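Protein GLB-12 (Caenorhabditis elegans, PDB 4BJA) is a heme-binding redox-signalling globin that is essential for reproduction in the worm. Local coordinates at residues N26-A31 against I200-D205; L94-F99 against I147-F152; Q102-L107 against K193-T198. The protein carries 1 engineered substitution. All blocks are in the same frame, centred on the assembly; numbering follows the deposited sequence.

The three contacts tie four helical elements into a globin-type all-helical fold around the heme. Contacts 1 and 3 share helix 185-214, their centres about 9 Å apart, while contacts 2 and 3 share helix 87-108 at about 11 Å; contacts 1 and 2 lie about 16 Å apart but still touch where Ile200 packs on Ile149. Along the chain contact 1 encloses the other two, and contacts 2 and 3 interleave. Contacts 1 and 2 both reach the heme, contact 2 with five pocket residues and contact 1 with Met203, whereas contacts 1 and 3 also meet the second subunit. The C-terminal helix thus links the N-terminal turn and the dimer partner with the heme surroundings.

Contact 1: N26-A31 against I200-D205; sequences NPFDLA and ISQMTD. With HEM (protoporphyrin IX containing Fe), chain B.
Pro27 and Gln202 approach from opposite directions, the corner of the pyrrolidine ring against the flat amide: Pro27 CG lies 3.6 Å from Gln202 CD and is about equally far from OE1 and NE2, which places it over the middle of the amide plane. The bend of the glutamine at its second torsion (chi2 -55°) brings the amide back toward Pro27, and the last torsion (chi3 -66°) turns its flat side to Pro27 CG. OE1 accepts from both Trp117 NE1 and Arg121 NH1, and Gln202 NE2 makes a weak bond of 3.3 Å to Ser201 OG in the preceding residue; together these bonds should limit rotation of the amide about its last torsion. Phe28 adds a looser, oblique touch, with its CE2 4.2 Å from Gln202 CG. The short helix carrying Pro27 and Phe28 is opened by Asn26 at its N-cap, whose OD1 takes the backbone N of Phe28 at 2.9 Å and also lies at the edge of the Phe28 ring, in its plane. No hydrogen bond joins the two segments, and the surface they bury is small. Next to Gln202, Met203, modelled in two conformers, belongs to the heme pocket. Toward the dimer partner, Asp205 OD1 accepts from Trp19 NE1 of the second subunit. Trp117 of helix 113-126 packs on Asn26 and Pro27, Val120 of the same helix touches Gln202, and the Phe28 ring leans on Phe195 and Thr198, one to two turns earlier in helix 185-214.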
# COMPACT_ATOMS: atom_id res chain seq x y z
N ASN A 26 4.62 2.73 -5.61
CA ASN A 26 5.34 1.76 -4.71
C ASN A 26 5.22 2.22 -3.25
O ASN A 26 5.68 3.29 -2.92
CB ASN A 26 6.82 1.87 -5.14
CG ASN A 26 7.74 0.94 -4.42
OD1 ASN A 26 7.51 0.54 -3.26
ND2 ASN A 26 8.84 0.62 -5.08
N PRO A 27 4.61 1.41 -2.36
CA PRO A 27 4.34 1.93 -1.00
C PRO A 27 5.61 2.09 -0.20
O PRO A 27 5.62 2.82 0.76
CB PRO A 27 3.42 0.87 -0.38
CG PRO A 27 3.78 -0.41 -1.14
CD PRO A 27 4.04 0.08 -2.57
N PHE A 28 6.69 1.42 -0.60
CA PHE A 28 7.95 1.60 0.10
C PHE A 28 8.54 2.95 -0.22
O PHE A 28 9.38 3.47 0.52
CB PHE A 28 8.94 0.46 -0.23
CG PHE A 28 8.52 -0.84 0.30
CD1 PHE A 28 8.72 -1.12 1.65
CD2 PHE A 28 7.87 -1.78 -0.51
CE1 PHE A 28 8.28 -2.34 2.18
CE2 PHE A 28 7.43 -3.00 0.00
CZ PHE A 28 7.64 -3.27 1.37
N ASP A 29 8.16 3.53 -1.35
CA ASP A 29 8.59 4.89 -1.60
C ASP A 29 7.65 5.88 -0.96
O ASP A 29 8.08 6.98 -0.64
CB ASP A 29 8.73 5.13 -3.12
CG ASP A 29 9.40 6.48 -3.43
OD1 ASP A 29 10.21 6.99 -2.61
OD2 ASP A 29 9.08 7.05 -4.49
N LEU A 30 6.38 5.53 -0.79
CA LEU A 30 5.40 6.46 -0.20
C LEU A 30 5.42 6.53 1.33
O LEU A 30 5.28 7.61 1.92
CB LEU A 30 4.00 6.09 -0.69
CG LEU A 30 3.85 6.07 -2.22
CD1 LEU A 30 2.41 5.71 -2.55
CD2 LEU A 30 4.26 7.40 -2.87
N ALA A 31 5.63 5.38 1.96
CA ALA A 31 5.63 5.29 3.43
C ALA A 31 6.97 5.64 4.04
O ALA A 31 7.04 5.96 5.25
CB ALA A 31 5.19 3.87 3.85
N ILE A 200 3.87 -6.45 5.59
CA ILE A 200 2.63 -7.23 5.80
C ILE A 200 1.61 -6.94 4.70
O ILE A 200 1.06 -7.86 4.11
CB ILE A 200 1.96 -6.88 7.13
CG1 ILE A 200 2.85 -7.35 8.28
CG2 ILE A 200 0.59 -7.64 7.22
CD1 ILE A 200 2.42 -6.78 9.69
N SER A 201 1.35 -5.67 4.42
CA SER A 201 0.28 -5.37 3.46
C SER A 201 0.63 -5.91 2.06
O SER A 201 -0.24 -6.47 1.39
CB SER A 201 -0.01 -3.89 3.42
OG SER A 201 1.05 -3.23 2.81
N GLN A 202 1.90 -5.78 1.64
CA GLN A 202 2.24 -6.21 0.27
C GLN A 202 2.33 -7.72 0.15
O GLN A 202 1.95 -8.28 -0.89
CB GLN A 202 3.53 -5.52 -0.18
CG GLN A 202 3.31 -4.01 -0.24
CD GLN A 202 2.12 -3.66 -1.13
OE1 GLN A 202 2.16 -3.89 -2.33
NE2 GLN A 202 1.02 -3.17 -0.52
N MET A 203 2.78 -8.40 1.22
CA MET A 203 2.74 -9.86 1.15
C MET A 203 1.31 -10.34 1.20
O MET A 203 0.97 -11.27 0.47
CB MET A 203 3.56 -10.49 2.25
CG MET A 203 5.04 -10.29 2.03
SD MET A 203 5.92 -11.00 3.40
CE MET A 203 5.77 -12.73 2.99
N THR A 204 0.47 -9.70 2.00
CA THR A 204 -0.91 -10.11 2.09
C THR A 204 -1.62 -9.94 0.74
O THR A 204 -2.35 -10.84 0.29
CB THR A 204 -1.62 -9.31 3.19
OG1 THR A 204 -1.02 -9.65 4.45
CG2 THR A 204 -3.13 -9.59 3.20
N ASP A 205 -1.41 -8.78 0.11
CA ASP A 205 -2.13 -8.47 -1.13
C ASP A 205 -1.66 -9.34 -2.28
O ASP A 205 -2.49 -9.84 -3.04
CB ASP A 205 -2.04 -6.98 -1.45
CG ASP A 205 -3.02 -6.14 -0.63
OD1 ASP A 205 -3.85 -6.68 0.15
OD2 ASP A 205 -3.00 -4.89 -0.79
CHA HEM B . 9.50 -19.88 2.33
CHB HEM B . 9.82 -15.34 3.97
CHC HEM B . 5.82 -15.99 6.56
CHD HEM B . 5.97 -20.69 5.56
C1A HEM B . 9.88 -18.60 2.51
C2A HEM B . 10.94 -17.92 1.79
C3A HEM B . 11.01 -16.67 2.26
C4A HEM B . 10.01 -16.52 3.30
CMA HEM B . 11.97 -15.52 1.86
CAA HEM B . 11.80 -18.58 0.65
CBA HEM B . 11.59 -17.86 -0.69
CGA HEM B . 10.18 -18.00 -1.05
O1A HEM B . 9.66 -19.14 -0.99
O2A HEM B . 9.59 -16.93 -1.35
C1B HEM B . 8.72 -15.14 4.75
C2B HEM B . 8.30 -13.85 5.29
C3B HEM B . 7.22 -14.03 5.98
C4B HEM B . 6.89 -15.43 5.94
CMB HEM B . 9.03 -12.51 5.03
CAB HEM B . 6.43 -12.89 6.68
CBB HEM B . 5.62 -13.18 7.67
C1C HEM B . 5.51 -17.30 6.50
C2C HEM B . 4.40 -17.92 7.18
C3C HEM B . 4.43 -19.21 6.90
C4C HEM B . 5.58 -19.48 6.07
CMC HEM B . 3.36 -17.16 8.04
CAC HEM B . 3.41 -20.24 7.44
CBC HEM B . 3.22 -21.34 6.72
C1D HEM B . 6.97 -20.91 4.68
C2D HEM B . 7.45 -22.20 4.29
C3D HEM B . 8.53 -21.94 3.29
C4D HEM B . 8.61 -20.52 3.16
CMD HEM B . 6.98 -23.59 4.77
CAD HEM B . 9.41 -22.99 2.57
CBD HEM B . 10.76 -23.00 3.30
CGD HEM B . 10.73 -23.56 4.72
O1D HEM B . 9.82 -24.33 5.10
O2D HEM B . 11.65 -23.23 5.48
NA HEM B . 9.33 -17.72 3.45
NB HEM B . 7.83 -16.12 5.17
NC HEM B . 6.20 -18.29 5.84
ND HEM B . 7.69 -19.92 3.99
FE HEM B . 7.79 -18.03 4.61

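Contact 2: L94-F99 against I147-F152; sequences LRFYEF and IVINVF. With HEM (protoporphyrin IX containing Fe), chain B.
Phe96 is the bump of this contact, fitting a hollow formed by Phe152, Ile149 and Val148. Its ring makes an offset stack with that of Phe152, centroids 4.5 Å apart and planes inclined at 19°; Phe96 CE1 sits over one face of the Phe152 ring, displaced toward its rim, 3.5 Å from Phe152 CZ. The CD1 methyl of Ile149 closes the hollow at the ring edge, in the ring plane and 3.7 Å from Phe96 CZ. Val148 CG1 is a more distant, oblique neighbour. Phe96 has CG anti to its backbone N (chi1 -175°), which carries the ring across the gap between segments whose axes are 14.2 Å apart. By their order in the chain, helices 87-108 and 144-160 correspond to the E and G helices of the globin fold, and the heme edge lies along one side of the Phe96 ring, against residues of both. The porphyrin methyl CMB rests 3.6 Å from Phe96 CE2 and also against one face of the Phe99 ring, while Val148 CB lies 3.5 Å from vinyl carbon CBB, with Ile149 CG1 at 3.8 Å from this same CBB. Phe58 also meets Phe96 edge-to-face and packs against Phe152.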
# COMPACT_ATOMS: atom_id res chain seq x y z
N LEU A 94 16.71 -18.86 8.09
CA LEU A 94 17.71 -18.42 7.14
C LEU A 94 17.05 -17.56 6.03
O LEU A 94 17.55 -16.47 5.69
CB LEU A 94 18.35 -19.65 6.50
CG LEU A 94 19.24 -19.30 5.30
CD1 LEU A 94 20.49 -18.66 5.86
CD2 LEU A 94 19.52 -20.57 4.47
N ARG A 95 15.94 -18.04 5.49
CA ARG A 95 15.27 -17.38 4.34
C ARG A 95 14.73 -16.02 4.75
O ARG A 95 14.84 -15.03 3.99
CB ARG A 95 14.13 -18.24 3.77
CG ARG A 95 14.63 -19.51 3.03
CD ARG A 95 13.54 -20.57 2.96
NE ARG A 95 13.77 -21.67 1.99
CZ ARG A 95 14.57 -22.72 2.21
NH1 ARG A 95 15.26 -22.82 3.35
NH2 ARG A 95 14.69 -23.67 1.28
N PHE A 96 14.15 -15.95 5.95
CA PHE A 96 13.56 -14.71 6.46
C PHE A 96 14.67 -13.72 6.76
O PHE A 96 14.60 -12.56 6.37
CB PHE A 96 12.73 -15.02 7.73
CG PHE A 96 12.00 -13.84 8.25
CD1 PHE A 96 12.65 -12.90 9.02
CD2 PHE A 96 10.64 -13.71 8.01
CE1 PHE A 96 11.97 -11.77 9.50
CE2 PHE A 96 9.93 -12.57 8.49
CZ PHE A 96 10.62 -11.62 9.25
N TYR A 97 15.74 -14.18 7.40
CA TYR A 97 16.90 -13.32 7.61
C TYR A 97 17.45 -12.77 6.26
O TYR A 97 17.68 -11.54 6.14
CB TYR A 97 18.00 -14.07 8.39
CG TYR A 97 19.33 -13.39 8.22
CD1 TYR A 97 19.62 -12.21 8.91
CD2 TYR A 97 20.27 -13.90 7.31
CE1 TYR A 97 20.85 -11.52 8.69
CE2 TYR A 97 21.49 -13.23 7.12
CZ TYR A 97 21.75 -12.05 7.80
OH TYR A 97 22.95 -11.38 7.60
N GLU A 98 17.62 -13.64 5.27
CA GLU A 98 18.16 -13.20 3.95
C GLU A 98 17.23 -12.20 3.28
O GLU A 98 17.68 -11.24 2.64
CB GLU A 98 18.39 -14.39 3.01
CG GLU A 98 19.51 -15.34 3.47
CD GLU A 98 19.58 -16.61 2.64
OE1 GLU A 98 18.54 -17.08 2.11
OE2 GLU A 98 20.70 -17.18 2.55
N PHE A 99 15.93 -12.44 3.42
CA PHE A 99 14.91 -11.53 2.85
C PHE A 99 15.02 -10.16 3.49
O PHE A 99 14.98 -9.15 2.77
CB PHE A 99 13.54 -12.16 3.11
CG PHE A 99 12.36 -11.25 2.89
CD1 PHE A 99 11.86 -10.45 3.92
CD2 PHE A 99 11.69 -11.28 1.66
CE1 PHE A 99 10.73 -9.66 3.72
CE2 PHE A 99 10.54 -10.52 1.47
CZ PHE A 99 10.07 -9.69 2.49
N ILE A 147 0.55 -12.11 11.78
CA ILE A 147 0.85 -12.74 13.06
C ILE A 147 2.39 -12.81 13.24
O ILE A 147 2.94 -12.44 14.29
CB ILE A 147 0.22 -14.15 13.10
CG1 ILE A 147 -1.31 -14.03 13.27
CG2 ILE A 147 0.88 -15.00 14.26
CD1 ILE A 147 -2.12 -15.26 13.00
N VAL A 148 3.10 -13.21 12.19
CA VAL A 148 4.55 -13.36 12.30
C VAL A 148 5.20 -12.00 12.45
O VAL A 148 6.07 -11.77 13.34
CB VAL A 148 5.10 -14.08 11.03
CG1 VAL A 148 6.61 -14.00 10.97
CG2 VAL A 148 4.66 -15.59 11.06
N ILE A 149 4.86 -11.08 11.54
CA ILE A 149 5.54 -9.77 11.56
C ILE A 149 5.19 -8.99 12.82
O ILE A 149 6.04 -8.29 13.34
CB ILE A 149 5.31 -8.96 10.29
CG1 ILE A 149 5.99 -9.72 9.17
CG2 ILE A 149 5.85 -7.52 10.47
CD1 ILE A 149 7.47 -9.62 9.19
N ASN A 150 3.98 -9.18 13.35
CA ASN A 150 3.67 -8.49 14.62
C ASN A 150 4.59 -8.91 15.77
O ASN A 150 4.91 -8.09 16.64
CB ASN A 150 2.21 -8.73 15.00
CG ASN A 150 1.29 -7.83 14.28
OD1 ASN A 150 1.75 -6.90 13.59
ND2 ASN A 150 -0.01 -8.03 14.46
N VAL A 151 5.03 -10.18 15.77
CA VAL A 151 5.98 -10.58 16.82
C VAL A 151 7.31 -9.88 16.59
O VAL A 151 7.98 -9.46 17.56
CB VAL A 151 6.09 -12.12 16.96
CG1 VAL A 151 7.07 -12.47 18.16
CG2 VAL A 151 4.69 -12.72 17.20
N PHE A 152 7.71 -9.73 15.30
CA PHE A 152 8.87 -8.92 15.03
C PHE A 152 8.72 -7.47 15.48
O PHE A 152 9.66 -6.90 16.02
CB PHE A 152 9.25 -9.03 13.55
CG PHE A 152 10.00 -10.29 13.27
CD1 PHE A 152 11.42 -10.32 13.42
CD2 PHE A 152 9.30 -11.45 12.94
CE1 PHE A 152 12.11 -11.52 13.20
CE2 PHE A 152 9.98 -12.68 12.72
CZ PHE A 152 11.39 -12.70 12.85
CHA HEM B . 9.50 -19.88 2.33
CHB HEM B . 9.82 -15.34 3.97
CHC HEM B . 5.82 -15.99 6.56
CHD HEM B . 5.97 -20.69 5.56
C1A HEM B . 9.88 -18.60 2.51
C2A HEM B . 10.94 -17.92 1.79
C3A HEM B . 11.01 -16.67 2.26
C4A HEM B . 10.01 -16.52 3.30
CMA HEM B . 11.97 -15.52 1.86
CAA HEM B . 11.80 -18.58 0.65
CBA HEM B . 11.59 -17.86 -0.69
CGA HEM B . 10.18 -18.00 -1.05
O1A HEM B . 9.66 -19.14 -0.99
O2A HEM B . 9.59 -16.93 -1.35
C1B HEM B . 8.72 -15.14 4.75
C2B HEM B . 8.30 -13.85 5.29
C3B HEM B . 7.22 -14.03 5.98
C4B HEM B . 6.89 -15.43 5.94
CMB HEM B . 9.03 -12.51 5.03
CAB HEM B . 6.43 -12.89 6.68
CBB HEM B . 5.62 -13.18 7.67
C1C HEM B . 5.51 -17.30 6.50
C2C HEM B . 4.40 -17.92 7.18
C3C HEM B . 4.43 -19.21 6.90
C4C HEM B . 5.58 -19.48 6.07
CMC HEM B . 3.36 -17.16 8.04
CAC HEM B . 3.41 -20.24 7.44
CBC HEM B . 3.22 -21.34 6.72
C1D HEM B . 6.97 -20.91 4.68
C2D HEM B . 7.45 -22.20 4.29
C3D HEM B . 8.53 -21.94 3.29
C4D HEM B . 8.61 -20.52 3.16
CMD HEM B . 6.98 -23.59 4.77
CAD HEM B . 9.41 -22.99 2.57
CBD HEM B . 10.76 -23.00 3.30
CGD HEM B . 10.73 -23.56 4.72
O1D HEM B . 9.82 -24.33 5.10
O2D HEM B . 11.65 -23.23 5.48
NA HEM B . 9.33 -17.72 3.45
NB HEM B . 7.83 -16.12 5.17
NC HEM B . 6.20 -18.29 5.84
ND HEM B . 7.69 -19.92 3.99
FE HEM B . 7.79 -18.03 4.61

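Contact 3: Q102-L107 against K193-T198; sequences QLTSML and KKFLNT
Where helix 87-108 passes helix 185-214 in the globin fold, the ring of Phe195 meets Leu103, Thr104 and Leu107. Leu103 comes from the opposite direction, with its CG in the ring plane at the edge and its CD2 3.6 Å from Phe195 CZ. The side chain of Leu107, one helical turn on, runs at a slant to that of Phe195 and places its CD1 obliquely, 3.5 Å from Phe195 CE1. Both leucines thus meet the ring at CE1, with Leu103 extending to CZ, while the methyl CG2 of Thr104 makes a looser, oblique approach, 4.3 Å from Phe195 CE2. With CG anti to the backbone N (chi1 168°), Phe195 sends its ring toward helix 87-108, and this one large side chain supplies most of the contact. In chain order these are the E and H helices of a globin; here their segments run at 119° to each other with axes 13.0 Å apart, and the contact rests on these apolar side chains. Thr104 turns only its methyl to the ring: its OG1 is hydrogen-bonded to Met100 O within its own helix and to Arg41 NH1. Just along helix 185-214, Lys194 O is held by two donors of Thr198, the backbone N at 3.0 Å and OG1 at 2.8 Å, which arrive from opposite faces of the carbonyl plane, while Lys194 NZ forms a salt bridge with Asp36. Trp192 packs edge-to-face with Phe195, Phe28 of helix 27-30 touches both Phe195 and Leu107, and Ala116 of helix 113-126 packs on the two leucines.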
# COMPACT_ATOMS: atom_id res chain seq x y z
N GLN A 102 18.36 -8.43 2.38
CA GLN A 102 18.32 -7.94 0.99
C GLN A 102 17.40 -6.73 0.91
O GLN A 102 17.69 -5.71 0.23
CB GLN A 102 17.67 -8.99 0.12
CG GLN A 102 18.39 -10.25 -0.20
CD GLN A 102 17.46 -11.10 -1.09
OE1 GLN A 102 16.75 -12.00 -0.61
NE2 GLN A 102 17.37 -10.73 -2.36
N LEU A 103 16.24 -6.86 1.56
CA LEU A 103 15.22 -5.79 1.47
C LEU A 103 15.77 -4.49 2.10
O LEU A 103 15.65 -3.41 1.50
CB LEU A 103 13.91 -6.27 2.18
CG LEU A 103 12.71 -5.39 2.24
CD1 LEU A 103 12.37 -4.79 0.82
CD2 LEU A 103 11.56 -6.27 2.79
N THR A 104 16.41 -4.58 3.27
CA THR A 104 16.93 -3.35 3.91
C THR A 104 18.08 -2.77 3.09
O THR A 104 18.21 -1.56 2.98
CB THR A 104 17.39 -3.53 5.35
OG1 THR A 104 18.41 -4.55 5.42
CG2 THR A 104 16.21 -3.85 6.29
N SER A 105 18.89 -3.63 2.49
CA SER A 105 20.00 -3.16 1.61
C SER A 105 19.42 -2.46 0.37
O SER A 105 19.90 -1.40 -0.04
CB SER A 105 20.87 -4.36 1.19
OG SER A 105 21.95 -3.88 0.37
N MET A 106 18.42 -3.06 -0.25
CA MET A 106 17.85 -2.46 -1.46
C MET A 106 17.25 -1.12 -1.14
O MET A 106 17.38 -0.19 -1.94
CB MET A 106 16.84 -3.37 -2.15
CG MET A 106 17.51 -4.53 -2.97
SD MET A 106 16.33 -5.43 -3.93
CE MET A 106 15.57 -6.37 -2.67
N LEU A 107 16.53 -1.02 -0.01
CA LEU A 107 15.85 0.21 0.37
C LEU A 107 16.85 1.26 0.78
O LEU A 107 16.75 2.41 0.36
CB LEU A 107 14.87 -0.04 1.52
CG LEU A 107 13.65 -0.86 1.08
CD1 LEU A 107 12.82 -1.22 2.33
CD2 LEU A 107 12.78 -0.17 0.01
N LYS A 193 8.04 0.34 12.30
CA LYS A 193 6.61 -0.00 12.19
C LYS A 193 6.05 0.27 10.79
O LYS A 193 5.32 -0.55 10.27
CB LYS A 193 5.76 0.67 13.27
CG LYS A 193 6.02 0.04 14.65
CD LYS A 193 5.15 0.70 15.72
CE LYS A 193 5.41 0.10 17.10
NZ LYS A 193 4.71 0.91 18.21
N LYS A 194 6.39 1.43 10.20
CA LYS A 194 5.90 1.70 8.83
C LYS A 194 6.41 0.67 7.85
O LYS A 194 5.65 0.17 7.02
CB LYS A 194 6.28 3.10 8.37
CG LYS A 194 5.49 4.16 9.13
CD LYS A 194 5.78 5.56 8.53
CE LYS A 194 7.27 5.92 8.43
NZ LYS A 194 7.51 7.25 7.70
N PHE A 195 7.70 0.35 7.97
CA PHE A 195 8.32 -0.60 7.11
C PHE A 195 7.67 -1.98 7.25
O PHE A 195 7.24 -2.61 6.26
CB PHE A 195 9.86 -0.66 7.41
CG PHE A 195 10.57 -1.81 6.76
CD1 PHE A 195 10.53 -2.00 5.37
CD2 PHE A 195 11.28 -2.74 7.55
CE1 PHE A 195 11.17 -3.08 4.74
CE2 PHE A 195 11.91 -3.84 6.92
CZ PHE A 195 11.87 -4.00 5.52
N LEU A 196 7.61 -2.48 8.48
CA LEU A 196 7.13 -3.85 8.68
C LEU A 196 5.63 -3.97 8.34
O LEU A 196 5.19 -5.02 7.81
CB LEU A 196 7.45 -4.29 10.10
CG LEU A 196 8.94 -4.55 10.34
CD1 LEU A 196 9.12 -4.87 11.79
CD2 LEU A 196 9.46 -5.69 9.51
N ASN A 197 4.85 -2.93 8.62
CA ASN A 197 3.45 -2.91 8.20
C ASN A 197 3.27 -2.91 6.68
O ASN A 197 2.35 -3.53 6.16
CB ASN A 197 2.69 -1.75 8.87
CG ASN A 197 2.38 -2.10 10.34
OD1 ASN A 197 1.90 -3.20 10.60
ND2 ASN A 197 2.62 -1.21 11.25
N THR A 198 4.18 -2.25 5.99
CA THR A 198 4.14 -2.27 4.53
C THR A 198 4.54 -3.66 4.01
O THR A 198 3.97 -4.13 3.03
CB THR A 198 5.05 -1.17 3.93
OG1 THR A 198 4.61 0.10 4.45
CG2 THR A 198 4.95 -1.14 2.42